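Local coordinates for protein tapirin (Caldicellulosiruptor kristjanssonii, PDB 6N2B) that probably binds cellulose through its beta-helical C-terminal domain, helping the thermophilic bacterium adhere to plant biomass, and carries a bound calcium ion, at residues T434-V439 with S455-S460; V450-S455 with Y480-G485; K484-F489 with S516-N521. One frame throughout, in Å; residues are numbered along the deposited sequence.

Interaction 1. Residues T434-V439 with S455-S460. With CA (calcium ion), chain C.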
loop_
_atom_site.group_PDB
_atom_site.type_symbol
_atom_site.label_atom_id
_atom_site.label_comp_id
_atom_site.label_asym_id
_atom_site.label_seq_id
_atom_site.Cartn_x
_atom_site.Cartn_y
_atom_site.Cartn_z
ATOM N N THR A 434 -29.443 11.209 7.468
ATOM C CA THR A 434 -29.899 10.453 8.633
ATOM C C THR A 434 -29.154 9.134 8.804
ATOM O O THR A 434 -29.257 8.516 9.870
ATOM C CB THR A 434 -31.430 10.234 8.571
ATOM O OG1 THR A 434 -31.775 9.310 7.537
ATOM C CG2 THR A 434 -32.159 11.556 8.296
ATOM N N THR A 435 -28.381 8.713 7.802
ATOM C CA THR A 435 -27.508 7.545 7.910
ATOM C C THR A 435 -26.172 7.865 8.572
ATOM O O THR A 435 -25.582 6.987 9.216
ATOM C CB THR A 435 -27.250 6.968 6.521
ATOM O OG1 THR A 435 -28.497 6.563 5.949
ATOM C CG2 THR A 435 -26.290 5.776 6.581
ATOM N N LEU A 436 -25.681 9.099 8.433
ATOM C CA LEU A 436 -24.341 9.468 8.873
ATOM C C LEU A 436 -24.355 10.157 10.231
ATOM O O LEU A 436 -25.356 10.724 10.665
ATOM C CB LEU A 436 -23.667 10.394 7.863
ATOM C CG LEU A 436 -23.649 10.032 6.385
ATOM C CD1 LEU A 436 -22.945 11.140 5.588
ATOM C CD2 LEU A 436 -22.963 8.700 6.183
ATOM N N GLY A 437 -23.214 10.087 10.906
ATOM C CA GLY A 437 -22.929 10.973 12.009
ATOM C C GLY A 437 -21.618 11.690 11.750
ATOM O O GLY A 437 -20.822 11.282 10.910
ATOM N N SER A 438 -21.400 12.770 12.483
ATOM C CA SER A 438 -20.122 13.443 12.351
ATOM C C SER A 438 -19.799 14.214 13.620
ATOM O O SER A 438 -20.672 14.515 14.435
ATOM C CB SER A 438 -20.105 14.382 11.136
ATOM O OG SER A 438 -21.155 15.327 11.208
ATOM N N VAL A 439 -18.509 14.505 13.765
ATOM C CA VAL A 439 -17.956 15.460 14.717
ATOM C C VAL A 439 -17.037 16.394 13.938
ATOM O O VAL A 439 -16.298 15.939 13.058
ATOM C CB VAL A 439 -17.174 14.734 15.827
ATOM C CG1 VAL A 439 -16.318 15.713 16.638
ATOM C CG2 VAL A 439 -18.132 13.940 16.694
ATOM N N SER A 455 -23.409 2.202 7.494
ATOM C CA SER A 455 -23.783 1.422 6.317
ATOM C C SER A 455 -23.125 1.939 5.042
ATOM O O SER A 455 -23.661 1.730 3.951
ATOM C CB SER A 455 -25.303 1.426 6.133
ATOM O OG SER A 455 -25.979 1.387 7.378
ATOM N N GLY A 456 -22.007 2.643 5.146
ATOM C CA GLY A 456 -21.374 3.261 3.997
ATOM C C GLY A 456 -21.576 4.772 3.958
ATOM O O GLY A 456 -22.268 5.369 4.781
ATOM N N ILE A 457 -20.931 5.390 2.973
ATOM C CA ILE A 457 -21.026 6.825 2.721
ATOM C C ILE A 457 -21.148 7.029 1.218
ATOM O O ILE A 457 -20.529 6.295 0.437
ATOM C CB ILE A 457 -19.795 7.577 3.272
ATOM C CG1 ILE A 457 -19.544 7.200 4.736
ATOM C CG2 ILE A 457 -19.950 9.099 3.093
ATOM C CD1 ILE A 457 -18.275 7.763 5.310
ATOM N N ASN A 458 -21.965 8.000 0.804
ATOM C CA ASN A 458 -21.993 8.410 -0.593
ATOM C C ASN A 458 -21.986 9.929 -0.678
ATOM O O ASN A 458 -22.062 10.634 0.333
ATOM C CB ASN A 458 -23.178 7.800 -1.364
ATOM C CG ASN A 458 -24.538 8.333 -0.930
ATOM O OD1 ASN A 458 -24.758 9.538 -0.800
ATOM N ND2 ASN A 458 -25.475 7.412 -0.723
ATOM N N ASP A 459 -21.881 10.435 -1.908
ATOM C CA ASP A 459 -21.625 11.861 -2.074
ATOM C C ASP A 459 -22.859 12.705 -1.765
ATOM O O ASP A 459 -22.736 13.815 -1.231
ATOM C CB ASP A 459 -21.086 12.152 -3.475
ATOM C CG ASP A 459 -21.847 11.441 -4.573
ATOM O OD1 ASP A 459 -22.862 10.764 -4.314
ATOM O OD2 ASP A 459 -21.384 11.542 -5.716
ATOM N N SER A 460 -24.052 12.201 -2.080
ATOM C CA SER A 460 -25.275 12.900 -1.695
ATOM C C SER A 460 -25.364 13.053 -0.173
ATOM O O SER A 460 -25.579 14.156 0.349
ATOM C CB SER A 460 -26.489 12.148 -2.264
ATOM O OG SER A 460 -27.728 12.718 -1.863
HETATM CA CA CA C . -26.517 13.119 10.519
#

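Interaction 2. Residues V450-S455 with Y480-G485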
loop_
_atom_site.group_PDB
_atom_site.type_symbol
_atom_site.label_atom_id
_atom_site.label_comp_id
_atom_site.label_asym_id
_atom_site.label_seq_id
_atom_site.Cartn_x
_atom_site.Cartn_y
_atom_site.Cartn_z
ATOM N N VAL A 450 -14.934 14.698 10.769
ATOM C CA VAL A 450 -14.926 13.259 10.546
ATOM C C VAL A 450 -16.367 12.820 10.338
ATOM O O VAL A 450 -17.266 13.247 11.075
ATOM C CB VAL A 450 -14.272 12.498 11.709
ATOM C CG1 VAL A 450 -14.856 12.954 13.034
ATOM C CG2 VAL A 450 -14.465 11.017 11.508
ATOM N N VAL A 451 -16.591 12.000 9.317
ATOM C CA VAL A 451 -17.923 11.531 8.966
ATOM C C VAL A 451 -17.993 10.029 9.232
ATOM O O VAL A 451 -17.194 9.256 8.692
ATOM C CB VAL A 451 -18.257 11.886 7.511
ATOM C CG1 VAL A 451 -19.579 11.255 7.078
ATOM C CG2 VAL A 451 -18.303 13.418 7.375
ATOM N N TYR A 452 -18.935 9.614 10.073
ATOM C CA TYR A 452 -19.139 8.204 10.383
ATOM C C TYR A 452 -20.327 7.674 9.592
ATOM O O TYR A 452 -21.395 8.288 9.587
ATOM C CB TYR A 452 -19.376 7.993 11.874
ATOM C CG TYR A 452 -18.219 8.421 12.735
ATOM C CD1 TYR A 452 -17.153 7.565 12.975
ATOM C CD2 TYR A 452 -18.186 9.697 13.316
ATOM C CE1 TYR A 452 -16.089 7.960 13.776
ATOM C CE2 TYR A 452 -17.118 10.100 14.118
ATOM C CZ TYR A 452 -16.079 9.223 14.345
ATOM O OH TYR A 452 -15.020 9.601 15.134
ATOM N N GLY A 453 -20.132 6.541 8.924
ATOM C CA GLY A 453 -21.203 5.910 8.180
ATOM C C GLY A 453 -21.282 4.425 8.457
ATOM O O GLY A 453 -20.473 3.656 7.933
ATOM N N GLU A 454 -22.262 4.014 9.274
ATOM C CA GLU A 454 -22.386 2.616 9.686
ATOM C C GLU A 454 -22.719 1.692 8.515
ATOM O O GLU A 454 -22.334 0.516 8.525
ATOM C CB GLU A 454 -23.437 2.506 10.797
ATOM C CG GLU A 454 -23.972 1.097 11.075
ATOM C CD GLU A 454 -23.046 0.249 11.932
ATOM O OE1 GLU A 454 -22.131 0.808 12.569
ATOM O OE2 GLU A 454 -23.234 -0.987 11.966
ATOM N N SER A 455 -23.409 2.202 7.494
ATOM C CA SER A 455 -23.783 1.422 6.317
ATOM C C SER A 455 -23.125 1.939 5.042
ATOM O O SER A 455 -23.661 1.730 3.951
ATOM C CB SER A 455 -25.303 1.426 6.133
ATOM O OG SER A 455 -25.979 1.387 7.378
ATOM N N TYR A 480 -12.175 13.294 7.173
ATOM C CA TYR A 480 -11.818 11.989 7.722
ATOM C C TYR A 480 -13.057 11.100 7.620
ATOM O O TYR A 480 -14.062 11.342 8.300
ATOM C CB TYR A 480 -11.325 12.127 9.163
ATOM C CG TYR A 480 -10.146 13.024 9.214
ATOM C CD1 TYR A 480 -10.307 14.403 9.244
ATOM C CD2 TYR A 480 -8.846 12.500 9.158
ATOM C CE1 TYR A 480 -9.209 15.240 9.241
ATOM C CE2 TYR A 480 -7.747 13.326 9.159
ATOM C CZ TYR A 480 -7.930 14.693 9.198
ATOM O OH TYR A 480 -6.835 15.522 9.198
ATOM N N LEU A 481 -13.008 10.112 6.730
ATOM C CA LEU A 481 -14.142 9.238 6.480
ATOM C C LEU A 481 -13.929 7.945 7.240
ATOM O O LEU A 481 -12.885 7.301 7.081
ATOM C CB LEU A 481 -14.301 8.934 4.985
ATOM C CG LEU A 481 -14.239 10.069 3.957
ATOM C CD1 LEU A 481 -14.203 9.544 2.526
ATOM C CD2 LEU A 481 -15.411 11.001 4.140
ATOM N N ALA A 482 -14.919 7.554 8.042
ATOM C CA ALA A 482 -14.874 6.283 8.756
ATOM C C ALA A 482 -16.147 5.505 8.449
ATOM O O ALA A 482 -17.252 5.963 8.761
ATOM C CB ALA A 482 -14.686 6.498 10.261
ATOM N N SER A 483 -16.000 4.334 7.834
ATOM C CA SER A 483 -17.159 3.599 7.356
ATOM C C SER A 483 -17.032 2.098 7.601
ATOM O O SER A 483 -15.944 1.522 7.556
ATOM C CB SER A 483 -17.394 3.855 5.861
ATOM O OG SER A 483 -18.415 2.994 5.379
ATOM N N LYS A 484 -18.178 1.471 7.833
ATOM C CA LYS A 484 -18.305 0.031 7.997
ATOM C C LYS A 484 -18.823 -0.638 6.726
ATOM O O LYS A 484 -18.977 -1.863 6.683
ATOM C CB LYS A 484 -19.231 -0.264 9.187
ATOM C CG LYS A 484 -18.854 -1.466 10.039
ATOM C CD LYS A 484 -19.657 -1.447 11.352
ATOM C CE LYS A 484 -19.937 -2.862 11.890
ATOM N NZ LYS A 484 -20.995 -2.866 12.962
ATOM N N GLY A 485 -19.099 0.141 5.696
ATOM C CA GLY A 485 -19.443 -0.412 4.410
ATOM C C GLY A 485 -18.609 0.296 3.377
ATOM O O GLY A 485 -17.588 0.891 3.725
#

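Interaction 3. Residues K484-F489 with S516-N521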
loop_
_atom_site.group_PDB
_atom_site.type_symbol
_atom_site.label_atom_id
_atom_site.label_comp_id
_atom_site.label_asym_id
_atom_site.label_seq_id
_atom_site.Cartn_x
_atom_site.Cartn_y
_atom_site.Cartn_z
ATOM N N LYS A 484 -18.178 1.471 7.833
ATOM C CA LYS A 484 -18.305 0.031 7.997
ATOM C C LYS A 484 -18.823 -0.638 6.726
ATOM O O LYS A 484 -18.977 -1.863 6.683
ATOM C CB LYS A 484 -19.231 -0.264 9.187
ATOM C CG LYS A 484 -18.854 -1.466 10.039
ATOM C CD LYS A 484 -19.657 -1.447 11.352
ATOM C CE LYS A 484 -19.937 -2.862 11.890
ATOM N NZ LYS A 484 -20.995 -2.866 12.962
ATOM N N GLY A 485 -19.099 0.141 5.696
ATOM C CA GLY A 485 -19.443 -0.412 4.410
ATOM C C GLY A 485 -18.609 0.296 3.377
ATOM O O GLY A 485 -17.588 0.891 3.725
ATOM N N ASN A 486 -19.033 0.261 2.120
ATOM C CA ASN A 486 -18.251 0.859 1.056
ATOM C C ASN A 486 -18.463 2.365 1.018
ATOM O O ASN A 486 -19.329 2.925 1.693
ATOM C CB ASN A 486 -18.620 0.236 -0.287
ATOM C CG ASN A 486 -18.624 -1.267 -0.235
ATOM O OD1 ASN A 486 -17.845 -1.872 0.505
ATOM N ND2 ASN A 486 -19.504 -1.886 -1.012
ATOM N N ILE A 487 -17.643 3.020 0.214
ATOM C CA ILE A 487 -17.773 4.437 -0.082
ATOM C C ILE A 487 -18.036 4.557 -1.574
ATOM O O ILE A 487 -17.332 3.937 -2.381
ATOM C CB ILE A 487 -16.511 5.204 0.341
ATOM C CG1 ILE A 487 -16.429 5.244 1.870
ATOM C CG2 ILE A 487 -16.480 6.584 -0.274
ATOM C CD1 ILE A 487 -15.172 5.869 2.392
ATOM N N THR A 488 -19.075 5.310 -1.941
ATOM C CA THR A 488 -19.491 5.398 -3.336
ATOM C C THR A 488 -19.726 6.848 -3.709
ATOM O O THR A 488 -20.577 7.510 -3.116
ATOM C CB THR A 488 -20.762 4.597 -3.608
ATOM O OG1 THR A 488 -20.523 3.205 -3.365
ATOM C CG2 THR A 488 -21.155 4.777 -5.051
ATOM N N PHE A 489 -19.003 7.329 -4.709
ATOM C CA PHE A 489 -19.196 8.665 -5.235
ATOM C C PHE A 489 -19.820 8.498 -6.620
ATOM O O PHE A 489 -19.123 8.297 -7.615
ATOM C CB PHE A 489 -17.883 9.406 -5.255
ATOM C CG PHE A 489 -17.294 9.628 -3.883
ATOM C CD1 PHE A 489 -18.100 10.021 -2.820
ATOM C CD2 PHE A 489 -15.939 9.430 -3.647
ATOM C CE1 PHE A 489 -17.560 10.221 -1.551
ATOM C CE2 PHE A 489 -15.389 9.639 -2.390
ATOM C CZ PHE A 489 -16.196 10.035 -1.343
ATOM N N SER A 516 -15.459 -6.097 6.732
ATOM C CA SER A 516 -14.656 -7.207 6.222
ATOM C C SER A 516 -14.150 -6.926 4.813
ATOM O O SER A 516 -12.990 -7.207 4.485
ATOM C CB SER A 516 -15.477 -8.496 6.237
ATOM O OG SER A 516 -16.049 -8.703 7.518
ATOM N N THR A 517 -15.009 -6.376 3.969
ATOM C CA THR A 517 -14.656 -6.008 2.612
ATOM C C THR A 517 -14.931 -4.519 2.425
ATOM O O THR A 517 -15.817 -3.952 3.071
ATOM C CB THR A 517 -15.448 -6.863 1.620
ATOM O OG1 THR A 517 -14.737 -6.953 0.379
ATOM C CG2 THR A 517 -16.858 -6.287 1.395
ATOM N N PHE A 518 -14.144 -3.869 1.570
ATOM C CA PHE A 518 -14.303 -2.434 1.356
ATOM C C PHE A 518 -13.967 -2.056 -0.081
ATOM O O PHE A 518 -12.866 -2.350 -0.559
ATOM C CB PHE A 518 -13.423 -1.615 2.308
ATOM C CG PHE A 518 -13.427 -0.167 1.986
ATOM C CD1 PHE A 518 -14.561 0.596 2.204
ATOM C CD2 PHE A 518 -12.339 0.426 1.395
ATOM C CE1 PHE A 518 -14.586 1.936 1.872
ATOM C CE2 PHE A 518 -12.356 1.755 1.070
ATOM C CZ PHE A 518 -13.479 2.514 1.299
ATOM N N ASN A 519 -14.904 -1.376 -0.750
ATOM C CA ASN A 519 -14.719 -0.877 -2.108
ATOM C C ASN A 519 -14.924 0.627 -2.139
ATOM O O ASN A 519 -15.920 1.125 -1.606
ATOM C CB ASN A 519 -15.707 -1.521 -3.081
ATOM C CG ASN A 519 -15.352 -2.954 -3.418
ATOM O OD1 ASN A 519 -14.762 -3.236 -4.482
ATOM N ND2 ASN A 519 -15.712 -3.879 -2.519
ATOM N N ILE A 520 -13.999 1.347 -2.767
ATOM C CA ILE A 520 -14.264 2.711 -3.209
ATOM C C ILE A 520 -14.755 2.624 -4.638
ATOM O O ILE A 520 -14.129 1.963 -5.474
ATOM C CB ILE A 520 -13.009 3.596 -3.120
ATOM C CG1 ILE A 520 -12.156 3.175 -1.945
ATOM C CG2 ILE A 520 -13.372 5.084 -2.995
ATOM C CD1 ILE A 520 -10.930 3.976 -1.811
ATOM N N ASN A 521 -15.880 3.263 -4.917
ATOM C CA ASN A 521 -16.422 3.328 -6.264
ATOM C C ASN A 521 -16.674 4.778 -6.613
ATOM O O ASN A 521 -17.119 5.552 -5.767
ATOM C CB ASN A 521 -17.709 2.541 -6.390
ATOM C CG ASN A 521 -17.499 1.063 -6.164
ATOM O OD1 ASN A 521 -16.685 0.431 -6.844
ATOM N ND2 ASN A 521 -18.234 0.496 -5.203
#

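Interaction 1. Residues T434-V439 with S455-S460
Leu436 and Ile457 set their first torsions alike: CG of Leu436 (chi1 -49°) and CG1 of Ile457 (chi1 -51°) each stand anti to their own carbonyl carbon, beside the backbone N. From there the two side chains cross at about a right angle, and CD2 of Leu436 reaches CG1 of Ile457 at 4.0 Å. The same methyl, CD2 of Leu436, lies 3.7 Å from O of Gly456. A branched leucine suits this place because one methyl can touch both partners. Thr435 approaches only with its methyl, its CG2 lying 4.4 Å from O of Gly456 at the more open margin. Gly456 itself has a positive phi of 105°, and with its psi a CB would press on the carbonyl of the residue before, which explains the lack of a side chain. Just beyond, Asn458 ends the short strand 457-458 at the N-cap of helix 459-470, where its OD1 accepts the N-H of Glu461. Leu436 has a second role: its backbone O binds the calcium ion at 2.7 Å, with Asp429, Val431, Ala433 and Glu465 completing the site. The chemistry is thus divided within one residue: the carbonyl dipole faces the metal, while the hydrocarbon end packs against Ile457 and, outside the contact, Val451, so that the calcium-binding turn is joined to the adjoining beta structure by apolar contact.

Interaction 2. Residues V450-S455 with Y480-G485
The ring of Tyr452 meets Ala482 obliquely, its CD1 lying 3.8 Å from CB of Ala482. One face of the ring carries CG2 of Val450, two residues back on the same strand, 3.7 Å above the plane and near the rim of the ring rather than over its centre. A methyl is about all Ala482 offers, which suits a position beside so large a ring. The ring of Tyr480, by contrast, leads away from strand 450-453, and only its CB packs here, against CB of Val450 at 3.9 Å. Val450, Tyr452, Tyr480 and Ala482 share one face of the sheet; Val451 and Leu481 lie on the other.

The backbones form a parallel ladder, the strand axes 4.7 Å apart at closest and 14° from parallel. N of Val451 donates to O of Tyr480, N of Ala482 to O of Val451 (2.9 Å), N of Gly453 to O of Ala482, and N of Lys484 to O of Gly453 at a longer 3.2 Å. Past the strands, the chains of Glu454 and Lys484 run out together in one direction. Glu454 is bent at chi2 (80°), which brings OE2 back to NZ of Lys484 in a 3.1 Å salt bridge, met on the syn side of the carboxylate. Each charge has a second partner, OE1 of Glu454 taking the N-H of Leu426 and NZ of Lys484 the carbonyl of Thr424.

Helix 536-546 packs on Val450 and Tyr452, whose OH bonds to Ser541, while OH of Tyr480 reaches O of Lys532. Strands 448-453, 478-483 and 510-513 run parallel, as successive coils of a beta-helix stack, and strand 436-441 joins antiparallel on the outer side of 448-453.

Interaction 3. Residues K484-F489 with S516-N521
Asn486 meets Asn519 through its side-chain amide: OD1 of Asn486 accepts the backbone N-H of Asn519 at 3.2 Å. The donor stands above the carbonyl plane of that amide, 64° out of it, rather than on a lone pair. CG of Asn486 is anti to the carbonyl carbon (chi1 -49°), which carries OD1 across to segment 516-521. An alanine here would have no OD1 and would probably leave the N-H of Asn519 without this acceptor. Main chain then takes over. N of Ile487 donates to O of Asn519, N of Asn521 to O of Ile487, and N of Phe489 to O of Asn521 at 2.8 Å. The last is nearly straight, at 174°.

This alternation is that of parallel strands in register, and 487-489 is the middle of three, between 457-458 and 520-522, as coils stack in a parallel beta-helix. Its other edge is satisfied too: both the carbonyl of Asn486 and the N-H of Thr488 pair with Ile457.

Apolar groups fill the inner side. Phe518 brings the edge of its ring to Ile487, CE1 of Phe518 lying 3.8 Å from CG1 of Ile487. At that same edge sits O of Gly485, 3.4 Å from CD1 of Phe518; it also accepts the hydroxyl of Ser483, and N of Phe518 bonds OG of Ser214. CG2 of Ile487 lies over one face of the Phe489 ring, which also touches Leu462 of helix 459-470. On the opposite face of the strands, the side chains of Thr488 and Asn521 cross at a slant, at partly exposed positions that suit polar groups.

The three contacts are steps along one end of the beta-helix. Interactions 1 and 2 have centres about 6 Å apart and share Ser455; O of Gly437 and N of Tyr452, 2.7 Å apart, probably form a hydrogen bond between them. Interactions 1 and 3, about 12 Å apart between centres, are probably joined likewise by O of Ile457 and N of Thr488, at 3.0 Å. Interactions 2 and 3, with centres about 10 Å apart, share Lys484 and Gly485, and CD1 of Leu481 touches CD1 of Ile487 at 3.8 Å. Interaction 1 holds a calcium ligand, and the side chain of Val451 in interaction 2 lies about 8 Å from the metal.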